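Local coordinates for protein type II restriction enzyme AgeI (PDB 5DWA) that recognises the double-stranded DNA sequence 5'-ACCGGT-3' as a type II restriction endonuclease and cleaves it after the first A, at residues G164-V169 / R183-E188; E173-D178 / R225-G230. All coordinates share one frame; numbering follows the deposited sequence.

Contact 1. Residues G164-V169 / R183-E188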
loop_
_atom_site.group_PDB
_atom_site.type_symbol
_atom_site.label_atom_id
_atom_site.label_comp_id
_atom_site.label_asym_id
_atom_site.label_seq_id
_atom_site.Cartn_x
_atom_site.Cartn_y
_atom_site.Cartn_z
ATOM N N GLY A 164 11.706 16.611 -7.338
ATOM C CA GLY A 164 11.531 15.849 -6.124
ATOM C C GLY A 164 11.921 14.413 -6.307
ATOM O O GLY A 164 12.095 13.917 -7.424
ATOM N N ILE A 165 12.109 13.743 -5.171
ATOM C CA ILE A 165 12.467 12.326 -5.106
ATOM C C ILE A 165 11.313 11.497 -4.535
ATOM O O ILE A 165 10.749 11.855 -3.501
ATOM C CB ILE A 165 13.725 12.104 -4.238
ATOM C CG1 ILE A 165 14.889 12.956 -4.757
ATOM C CG2 ILE A 165 14.104 10.628 -4.212
ATOM C CD1 ILE A 165 16.147 12.824 -3.921
ATOM N N HIS A 166 10.952 10.417 -5.237
ATOM C CA HIS A 166 10.088 9.377 -4.719
ATOM C C HIS A 166 10.997 8.341 -4.108
ATOM O O HIS A 166 11.698 7.635 -4.836
ATOM C CB HIS A 166 9.250 8.801 -5.851
ATOM C CG HIS A 166 8.519 9.854 -6.607
ATOM N ND1 HIS A 166 7.233 10.232 -6.292
ATOM C CD2 HIS A 166 8.915 10.665 -7.621
ATOM C CE1 HIS A 166 6.859 11.214 -7.094
ATOM N NE2 HIS A 166 7.866 11.504 -7.900
ATOM N N ALA A 167 11.021 8.288 -2.778
ATOM C CA ALA A 167 11.953 7.439 -2.053
ATOM C C ALA A 167 11.212 6.213 -1.563
ATOM O O ALA A 167 10.192 6.333 -0.888
ATOM C CB ALA A 167 12.574 8.192 -0.884
ATOM N N LYS A 168 11.687 5.035 -1.947
ATOM C CA LYS A 168 11.025 3.804 -1.537
ATOM C C LYS A 168 12.064 2.779 -1.160
ATOM O O LYS A 168 12.948 2.476 -1.951
ATOM C CB LYS A 168 10.140 3.228 -2.651
ATOM C CG LYS A 168 9.306 4.247 -3.400
ATOM C CD LYS A 168 8.186 3.577 -4.158
ATOM C CE LYS A 168 7.023 3.231 -3.238
ATOM N NZ LYS A 168 6.311 4.451 -2.754
ATOM N N VAL A 169 11.965 2.242 0.043
ATOM C CA VAL A 169 12.817 1.115 0.394
ATOM C C VAL A 169 12.546 -0.055 -0.550
ATOM O O VAL A 169 13.472 -0.667 -1.080
ATOM C CB VAL A 169 12.590 0.670 1.834
ATOM C CG1 VAL A 169 13.237 -0.703 2.088
ATOM C CG2 VAL A 169 13.112 1.726 2.803
ATOM N N ARG A 183 4.239 11.835 -13.074
ATOM C CA ARG A 183 3.856 12.337 -14.383
ATOM C C ARG A 183 3.475 13.809 -14.314
ATOM O O ARG A 183 3.806 14.589 -15.205
ATOM C CB ARG A 183 2.697 11.521 -14.946
ATOM C CG ARG A 183 3.083 10.130 -15.373
ATOM C CD ARG A 183 1.878 9.393 -15.927
ATOM N NE ARG A 183 2.205 8.017 -16.281
ATOM C CZ ARG A 183 1.305 7.111 -16.648
ATOM N NH1 ARG A 183 0.021 7.440 -16.714
ATOM N NH2 ARG A 183 1.689 5.883 -16.954
ATOM N N ILE A 184 2.782 14.186 -13.244
ATOM C CA ILE A 184 2.385 15.578 -13.054
ATOM C C ILE A 184 3.623 16.461 -12.901
ATOM O O ILE A 184 3.738 17.510 -13.538
ATOM C CB ILE A 184 1.459 15.723 -11.830
ATOM C CG1 ILE A 184 0.081 15.134 -12.149
ATOM C CG2 ILE A 184 1.324 17.179 -11.410
ATOM C CD1 ILE A 184 -0.775 14.845 -10.922
ATOM N N MET A 185 4.560 16.028 -12.060
ATOM C CA MET A 185 5.802 16.763 -11.879
ATOM C C MET A 185 6.591 16.943 -13.178
ATOM O O MET A 185 7.045 18.043 -13.482
ATOM C CB MET A 185 6.676 16.062 -10.841
ATOM C CG MET A 185 6.087 16.091 -9.450
ATOM S SD MET A 185 6.947 15.002 -8.292
ATOM C CE MET A 185 8.572 15.754 -8.316
ATOM N N MET A 186 6.763 15.866 -13.935
ATOM C CA MET A 186 7.539 15.928 -15.168
ATOM C C MET A 186 6.832 16.828 -16.176
ATOM O O MET A 186 7.481 17.552 -16.927
ATOM C CB MET A 186 7.759 14.517 -15.736
ATOM C CG MET A 186 8.542 13.594 -14.794
ATOM S SD MET A 186 8.726 11.901 -15.378
ATOM C CE MET A 186 9.930 12.139 -16.678
ATOM N N GLY A 187 5.501 16.796 -16.159
ATOM C CA GLY A 187 4.706 17.662 -17.019
ATOM C C GLY A 187 4.899 19.135 -16.704
ATOM O O GLY A 187 4.731 19.989 -17.578
ATOM N N GLU A 188 5.242 19.441 -15.459
ATOM C CA GLU A 188 5.494 20.819 -15.049
ATOM C C GLU A 188 6.980 21.148 -15.078
ATOM O O GLU A 188 7.430 22.104 -14.443
ATOM C CB GLU A 188 4.919 21.081 -13.652
ATOM C CG GLU A 188 3.410 20.875 -13.552
ATOM C CD GLU A 188 2.620 21.758 -14.511
ATOM O OE1 GLU A 188 3.105 22.851 -14.872
ATOM O OE2 GLU A 188 1.504 21.357 -14.903
#
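In His166, CG sits beside the backbone N and anti to the carbonyl carbon (chi1 -53°), which sends the imidazole off the strand toward the helix. Met185, coming from the opposite direction, starts the same way and runs on extended to its sulfur, where a bend at chi3 (62°) turns the methyl group back onto the strand. Sulfur and methyl thus serve two different partners. Met185 SD lies 3.6 Å from His166 NE2 and 4.0 Å from His166 CE1. It meets the ring obliquely, 68° off the ring normal, in a sulfur-aromatic contact that is neither a stack nor a hydrogen bond. Met185 CE settles on the backbone of Gly164, 3.4 Å from Gly164 N and 3.7 Å from Gly164 CA. The fit is close: a CB on this glycine would stand about 3.1 Å from Met185 CE. The setting is the beta-alpha-beta unit of strand 159-168, helix 178-187 and strand 191-196, part of the PD-(D/E)XK nuclease core; of 183-188, Met185 is the residue that touches segment 164-169. The parallel neighbour joins in, with Ser192 touching Met185 and Val193 bonding the backbones of Gly164 and His166. His166 ND1 probably hydrogen-bonds Asp178 OD1, Ser192 OG makes a weak hydrogen bond to His166 NE2, and Phe234 meets the ring edge-to-face. Since the polar atoms of the buried imidazole are met by these outside partners, the thioether probably contributes mainly dispersion and close fit, with no hydrogen bond to His166.

Contact 2. Residues E173-D178 / R225-G230. With nucleotides of chain C; nucleotides of chain D.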
loop_
_atom_site.group_PDB
_atom_site.type_symbol
_atom_site.label_atom_id
_atom_site.label_comp_id
_atom_site.label_asym_id
_atom_site.label_seq_id
_atom_site.Cartn_x
_atom_site.Cartn_y
_atom_site.Cartn_z
ATOM N N GLU A 173 3.899 -3.064 -5.382
ATOM C CA GLU A 173 3.115 -2.293 -6.346
ATOM C C GLU A 173 2.869 -0.899 -5.804
ATOM O O GLU A 173 2.141 -0.100 -6.396
ATOM C CB GLU A 173 1.790 -2.981 -6.675
ATOM C CG GLU A 173 1.926 -4.159 -7.630
ATOM C CD GLU A 173 2.596 -3.793 -8.944
ATOM O OE1 GLU A 173 2.490 -2.630 -9.398
ATOM O OE2 GLU A 173 3.244 -4.682 -9.526
ATOM N N ARG A 174 3.499 -0.607 -4.677
ATOM C CA ARG A 174 3.346 0.690 -4.044
ATOM C C ARG A 174 4.001 1.796 -4.866
ATOM O O ARG A 174 3.638 2.961 -4.739
ATOM C CB ARG A 174 3.919 0.643 -2.631
ATOM C CG ARG A 174 2.991 -0.052 -1.654
ATOM C CD ARG A 174 3.624 -0.207 -0.292
ATOM N NE ARG A 174 4.582 -1.303 -0.262
ATOM C CZ ARG A 174 5.895 -1.167 -0.401
ATOM N NH1 ARG A 174 6.442 0.040 -0.537
ATOM N NH2 ARG A 174 6.672 -2.242 -0.379
ATOM N N VAL A 175 4.929 1.435 -5.745
ATOM C CA VAL A 175 5.564 2.436 -6.586
ATOM C C VAL A 175 4.537 3.012 -7.575
ATOM O O VAL A 175 4.692 4.132 -8.068
ATOM C CB VAL A 175 6.802 1.856 -7.316
ATOM C CG1 VAL A 175 6.396 0.750 -8.283
ATOM C CG2 VAL A 175 7.566 2.965 -8.051
ATOM N N SER A 176 3.479 2.252 -7.852
ATOM C CA SER A 176 2.402 2.751 -8.699
ATOM C C SER A 176 1.725 3.972 -8.075
ATOM O O SER A 176 1.178 4.814 -8.794
ATOM C CB SER A 176 1.374 1.649 -8.966
ATOM O OG SER A 176 1.992 0.520 -9.554
ATOM N N ASP A 177 1.784 4.072 -6.747
ATOM C CA ASP A 177 1.255 5.238 -6.024
ATOM C C ASP A 177 1.959 6.517 -6.463
ATOM O O ASP A 177 1.374 7.599 -6.432
ATOM C CB ASP A 177 1.424 5.108 -4.499
ATOM C CG ASP A 177 0.693 3.921 -3.909
ATOM O OD1 ASP A 177 0.005 3.190 -4.651
ATOM O OD2 ASP A 177 0.812 3.723 -2.678
ATOM N N ASP A 178 3.229 6.385 -6.834
ATOM C CA ASP A 178 4.054 7.535 -7.207
ATOM C C ASP A 178 3.888 7.959 -8.651
ATOM O O ASP A 178 4.251 9.066 -9.010
ATOM C CB ASP A 178 5.532 7.230 -6.980
ATOM C CG ASP A 178 5.863 7.006 -5.526
ATOM O OD1 ASP A 178 6.259 7.990 -4.858
ATOM O OD2 ASP A 178 5.727 5.852 -5.065
ATOM N N ARG A 225 9.920 -2.355 -13.983
ATOM C CA ARG A 225 10.938 -1.909 -14.925
ATOM C C ARG A 225 10.266 -1.306 -16.156
ATOM O O ARG A 225 10.768 -0.345 -16.738
ATOM C CB ARG A 225 11.870 -3.048 -15.336
ATOM C CG ARG A 225 12.975 -2.595 -16.284
ATOM C CD ARG A 225 13.969 -3.702 -16.582
ATOM N NE ARG A 225 14.733 -4.081 -15.399
ATOM C CZ ARG A 225 15.920 -3.575 -15.081
ATOM N NH1 ARG A 225 16.489 -2.654 -15.854
ATOM N NH2 ARG A 225 16.534 -3.981 -13.980
ATOM N N ASN A 226 9.121 -1.865 -16.533
ATOM C CA ASN A 226 8.350 -1.339 -17.654
ATOM C C ASN A 226 7.842 0.081 -17.382
ATOM O O ASN A 226 7.784 0.895 -18.294
ATOM C CB ASN A 226 7.170 -2.268 -17.986
ATOM C CG ASN A 226 7.609 -3.575 -18.631
ATOM O OD1 ASN A 226 8.653 -3.639 -19.280
ATOM N ND2 ASN A 226 6.805 -4.618 -18.465
ATOM N N TYR A 227 7.482 0.374 -16.132
ATOM C CA TYR A 227 7.062 1.729 -15.758
ATOM C C TYR A 227 8.137 2.743 -16.128
ATOM O O TYR A 227 7.847 3.830 -16.636
ATOM C CB TYR A 227 6.786 1.840 -14.250
ATOM C CG TYR A 227 5.659 0.991 -13.694
ATOM C CD1 TYR A 227 4.582 0.603 -14.480
ATOM C CD2 TYR A 227 5.674 0.589 -12.362
ATOM C CE1 TYR A 227 3.555 -0.168 -13.956
ATOM C CE2 TYR A 227 4.656 -0.183 -11.832
ATOM C CZ TYR A 227 3.598 -0.557 -12.632
ATOM O OH TYR A 227 2.583 -1.327 -12.107
ATOM N N ILE A 228 9.384 2.380 -15.845
ATOM C CA ILE A 228 10.523 3.258 -16.041
ATOM C C ILE A 228 11.044 3.259 -17.474
ATOM O O ILE A 228 11.081 4.302 -18.137
ATOM C CB ILE A 228 11.673 2.861 -15.097
ATOM C CG1 ILE A 228 11.221 2.991 -13.641
ATOM C CG2 ILE A 228 12.911 3.706 -15.355
ATOM C CD1 ILE A 228 11.970 2.077 -12.676
ATOM N N GLU A 229 11.443 2.085 -17.949
ATOM C CA GLU A 229 12.100 1.969 -19.243
ATOM C C GLU A 229 11.118 2.036 -20.406
ATOM O O GLU A 229 11.475 2.461 -21.500
ATOM C CB GLU A 229 12.902 0.664 -19.309
ATOM C CG GLU A 229 14.014 0.583 -18.266
ATOM C CD GLU A 229 14.863 -0.663 -18.408
ATOM O OE1 GLU A 229 14.471 -1.569 -19.176
ATOM O OE2 GLU A 229 15.924 -0.734 -17.759
ATOM N N GLY A 230 9.880 1.619 -20.168
ATOM C CA GLY A 230 8.892 1.591 -21.233
ATOM C C GLY A 230 8.023 2.830 -21.255
ATOM O O GLY A 230 7.967 3.543 -22.255
ATOM P P DC C 6 7.572 2.758 2.255
ATOM O OP1 DC C 6 8.959 3.056 1.939
ATOM O OP2 DC C 6 6.509 2.746 1.236
ATOM O "O5'" DC C 6 7.575 1.324 2.956
ATOM C "C5'" DC C 6 8.391 1.107 4.068
ATOM C "C4'" DC C 6 8.105 -0.262 4.634
ATOM O "O4'" DC C 6 6.711 -0.362 4.994
ATOM C "C3'" DC C 6 8.395 -1.429 3.706
ATOM O "O3'" DC C 6 8.959 -2.452 4.473
ATOM C "C2'" DC C 6 7.007 -1.825 3.182
ATOM C "C1'" DC C 6 6.111 -1.479 4.362
ATOM N N1 DC C 6 4.749 -1.058 3.982
ATOM C C2 DC C 6 3.628 -1.712 4.505
ATOM O O2 DC C 6 3.776 -2.689 5.248
ATOM N N3 DC C 6 2.395 -1.268 4.158
ATOM C C4 DC C 6 2.267 -0.209 3.364
ATOM N N4 DC C 6 1.033 0.186 3.046
ATOM C C5 DC C 6 3.393 0.486 2.854
ATOM C C6 DC C 6 4.601 0.040 3.187
ATOM P P DA D 4 -0.956 -6.311 -9.555
ATOM O OP1 DA D 4 -2.227 -6.739 -10.196
ATOM O OP2 DA D 4 -0.245 -5.108 -10.039
ATOM O "O5'" DA D 4 -1.210 -6.138 -7.987
ATOM C "C5'" DA D 4 -2.147 -6.972 -7.344
ATOM C "C4'" DA D 4 -2.041 -6.853 -5.842
ATOM O "O4'" DA D 4 -0.901 -7.600 -5.368
ATOM C "C3'" DA D 4 -1.857 -5.432 -5.302
ATOM O "O3'" DA D 4 -2.635 -5.297 -4.160
ATOM C "C2'" DA D 4 -0.383 -5.404 -4.917
ATOM C "C1'" DA D 4 -0.255 -6.820 -4.403
ATOM N N9 DA D 4 1.102 -7.287 -4.249
ATOM C C8 DA D 4 2.244 -6.707 -4.718
ATOM N N7 DA D 4 3.332 -7.370 -4.418
ATOM C C5 DA D 4 2.857 -8.465 -3.699
ATOM C C6 DA D 4 3.502 -9.550 -3.080
ATOM N N6 DA D 4 4.822 -9.734 -3.098
ATOM N N1 DA D 4 2.729 -10.454 -2.449
ATOM C C2 DA D 4 1.406 -10.277 -2.429
ATOM N N3 DA D 4 0.690 -9.299 -2.970
ATOM C C4 DA D 4 1.487 -8.420 -3.593
ATOM P P DG D 3 5.751 -8.276 -11.152
ATOM O OP1 DG D 3 5.931 -7.928 -12.581
ATOM O OP2 DG D 3 6.710 -7.786 -10.146
ATOM O "O5'" DG D 3 4.277 -7.850 -10.693
ATOM C "C5'" DG D 3 3.164 -8.318 -11.436
ATOM C "C4'" DG D 3 1.959 -8.613 -10.550
ATOM O "O4'" DG D 3 2.254 -9.681 -9.608
ATOM C "C3'" DG D 3 1.439 -7.454 -9.713
ATOM O "O3'" DG D 3 0.012 -7.585 -9.639
ATOM C "C2'" DG D 3 2.102 -7.708 -8.354
ATOM C "C1'" DG D 3 2.016 -9.228 -8.284
ATOM N N9 DG D 3 3.009 -9.871 -7.423
ATOM C C8 DG D 3 4.369 -9.674 -7.430
ATOM N N7 DG D 3 5.008 -10.436 -6.581
ATOM C C5 DG D 3 4.009 -11.217 -6.002
ATOM C C6 DG D 3 4.092 -12.239 -5.021
ATOM O O6 DG D 3 5.093 -12.673 -4.449
ATOM N N1 DG D 3 2.846 -12.763 -4.714
ATOM C C2 DG D 3 1.665 -12.368 -5.286
ATOM N N2 DG D 3 0.561 -12.994 -4.859
ATOM N N3 DG D 3 1.572 -11.413 -6.208
ATOM C C4 DG D 3 2.779 -10.894 -6.520
#
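Tyr227 brings the rim of its ring against Val175, with Val175 CG1 lying near the ring plane, 4.1 Å from Tyr227 CE2. The phenol then continues past the valine to Glu173, and Tyr227 OH donates a hydrogen bond of 3.0 Å to Glu173 OE1. That oxygen lies in the plane of the ring and is met on its syn side, 18° out of the carboxylate plane, while carboxylate and ring stand almost perpendicular (87°). A bend at chi2 (-56°) folds the Glu173 chain so that its end approaches the tyrosine. The bond ties the turn leading from strand 159-168 into helix 178-187, within the nuclease core, to helix 223-230, just where the turn meets DNA. Glu173 OE2 forms a salt bridge with Lys224 and packs 3.3 Å from C3' of DG3 of chain D; Glu173 CD is 3.3 Å from OP2 of DA4 of chain D, a proximity to phosphate that Lys224 probably offsets in part. With an alanine here in place of Glu173, Tyr227 OH would probably lose its acceptor and Lys224 this carboxylate partner. Arg174 turns to the DNA: its NH2 hydrogen-bonds a guanine N7 and also Ser170 OG of the protein, Arg174 CD lies 3.2 Å from C5 of DC6 of chain C, and C2' of that nucleotide sits over one face of the guanidinium, 3.6 Å above its plane.

How the contacts relate
Asp178 is the main polar link between the two contacts, whose centres lie 11 Å apart. It closes segment 173-178, and its carboxylate reaches back to strand 159-168: Asp178 OD2 makes a 2.8 Å salt bridge with Lys168 NZ, while Asp178 OD1 is 2.8 Å from His166 ND1. Lys168 also packs on the turn, with its CE 3.7 Å from Val175 N. Its place on this strand is consistent with the lysine of the PD-(D/E)XK motif, so the junction probably sits beside the active site. The segments alternate along the chain, helix 223-230 coming last. The DNA lies against the turn of contact 2 and nears contact 1 at the far end of 164-169, where Val169 packs on a phosphate.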